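Octopine dehydrogenase (Pecten maximus, PDB 3IQD) catalyses the NADH-dependent reductive condensation of L-arginine with pyruvate to form D-octopine, and the reverse oxidation. Local coordinates at residues Ser109-Gly114 against Ser137-Glu142. Numbering follows the deposited sequence.
Sequences SALIVG and SMMSFE. With AG2 (agmatine), chain C.
Strands 111-114 and 137-141 run parallel as the two strands of a beta-alpha-beta unit in the NADH-binding, Rossmann-type part of the enzyme, with helix 121-129 as the crossover. Five hydrogen bonds lace the backbones: a weak one from Ser-137 N to Ala-110 O (3.3 Å), then a 2.7 Å bond from Ile-112 N to Ser-137 O, and bonds from Met-139 N to Ile-112 O and from Gly-114 N to Met-139 O. Phe-141 N closes the ladder on Gly-114 O (3.0 Å), an oxygen that also lies in the ring plane at the edge of Phe-141.

On the face of Leu-111, Val-113 and Met-139, Leu-111 CD1 rests on Ser-137 CB at 3.8 Å. Val-113 lies alongside Met-139, CG2 to CB 4.0 Å. With CG1 anti to the backbone N (chi1 -177°), Val-113 turns that methyl to CE1 of Phe-141, 3.7 Å away.

Just past the strand, Glu-142 OE1 meets agmatine NH2 at 2.8 Å, so the strand end delivers a carboxylate to the guanidinium group.

Leu-184 of helix 180-188 touches Leu-111 and Phe-141, while helix 121-129 packs on the other face against Ile-112 and Met-138. Strand 85-88 continues the sheet beyond 111-114, and antiparallel strand 161-171 beyond 137-141.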
# COMPACT_ATOMS: atom_id res chain seq x y z
N SER A 109 -10.50 19.32 9.16
CA SER A 109 -9.72 18.65 10.20
C SER A 109 -9.53 17.14 9.98
O SER A 109 -8.80 16.50 10.73
CB SER A 109 -10.34 18.91 11.57
OG SER A 109 -11.58 18.25 11.70
N ALA A 110 -10.19 16.58 8.97
CA ALA A 110 -10.12 15.13 8.75
C ALA A 110 -8.70 14.62 8.56
O ALA A 110 -7.87 15.26 7.90
CB ALA A 110 -11.00 14.72 7.59
N LEU A 111 -8.42 13.47 9.16
CA LEU A 111 -7.19 12.74 8.91
C LEU A 111 -7.50 11.68 7.88
O LEU A 111 -8.30 10.78 8.14
CB LEU A 111 -6.68 12.09 10.20
CG LEU A 111 -5.45 11.19 10.10
CD1 LEU A 111 -4.19 12.01 9.85
CD2 LEU A 111 -5.33 10.37 11.37
N ILE A 112 -6.87 11.78 6.72
CA ILE A 112 -7.13 10.85 5.63
C ILE A 112 -6.04 9.78 5.54
O ILE A 112 -4.88 10.08 5.24
CB ILE A 112 -7.41 11.59 4.30
CG1 ILE A 112 -8.67 12.44 4.46
CG2 ILE A 112 -7.57 10.59 3.15
CD1 ILE A 112 -9.00 13.35 3.32
N VAL A 113 -6.43 8.54 5.82
CA VAL A 113 -5.48 7.44 6.05
C VAL A 113 -5.51 6.42 4.91
O VAL A 113 -6.59 6.02 4.46
CB VAL A 113 -5.76 6.74 7.41
CG1 VAL A 113 -4.74 5.65 7.68
CG2 VAL A 113 -5.74 7.74 8.55
N GLY A 114 -4.33 6.02 4.46
CA GLY A 114 -4.18 4.97 3.47
C GLY A 114 -3.65 3.71 4.14
O GLY A 114 -2.49 3.66 4.54
N SER A 137 -4.94 16.21 6.69
CA SER A 137 -3.67 15.50 6.81
C SER A 137 -3.77 14.15 6.10
O SER A 137 -4.81 13.49 6.13
CB SER A 137 -3.28 15.31 8.27
OG SER A 137 -2.98 16.55 8.88
N MET A 138 -2.68 13.76 5.46
CA MET A 138 -2.65 12.53 4.69
C MET A 138 -1.65 11.55 5.29
O MET A 138 -0.45 11.83 5.35
CB MET A 138 -2.32 12.84 3.23
CG MET A 138 -3.32 13.78 2.57
SD MET A 138 -2.84 14.31 0.93
CE MET A 138 -1.62 15.58 1.29
N MET A 139 -2.15 10.40 5.74
CA MET A 139 -1.33 9.40 6.43
C MET A 139 -1.16 8.16 5.56
O MET A 139 -2.15 7.58 5.10
CB MET A 139 -1.98 9.02 7.76
CG MET A 139 -1.02 8.51 8.81
SD MET A 139 -1.87 8.27 10.38
CE MET A 139 -0.53 7.78 11.45
N SER A 140 0.08 7.75 5.34
CA SER A 140 0.36 6.61 4.47
C SER A 140 1.03 5.46 5.20
O SER A 140 2.16 5.61 5.67
CB SER A 140 1.21 7.06 3.28
OG SER A 140 0.45 7.86 2.38
N PHE A 141 0.34 4.33 5.29
CA PHE A 141 0.88 3.13 5.95
C PHE A 141 1.52 2.19 4.95
O PHE A 141 0.97 1.96 3.87
CB PHE A 141 -0.22 2.40 6.72
CG PHE A 141 -0.52 2.98 8.07
CD1 PHE A 141 -1.40 4.05 8.21
CD2 PHE A 141 0.08 2.46 9.22
CE1 PHE A 141 -1.67 4.59 9.46
CE2 PHE A 141 -0.18 2.99 10.48
CZ PHE A 141 -1.06 4.06 10.61
N GLU A 142 2.67 1.63 5.32
CA GLU A 142 3.49 0.80 4.43
C GLU A 142 2.77 -0.42 3.83
O GLU A 142 2.83 -0.66 2.63
CB GLU A 142 4.81 0.39 5.10
CG GLU A 142 4.68 -0.18 6.52
CD GLU A 142 6.02 -0.58 7.15
OE1 GLU A 142 7.05 -0.60 6.44
OE2 GLU A 142 6.04 -0.88 8.37
N AG2 C . 3.44 -6.32 -0.58
CA AG2 C . 3.51 -5.46 0.63
CB AG2 C . 4.81 -5.70 1.39
CG AG2 C . 5.07 -4.73 2.53
CD AG2 C . 5.85 -3.51 2.07
NE AG2 C . 6.87 -3.10 3.05
CZ AG2 C . 7.29 -1.85 3.21
NH1 AG2 C . 6.79 -0.86 2.48
NH2 AG2 C . 8.22 -1.58 4.12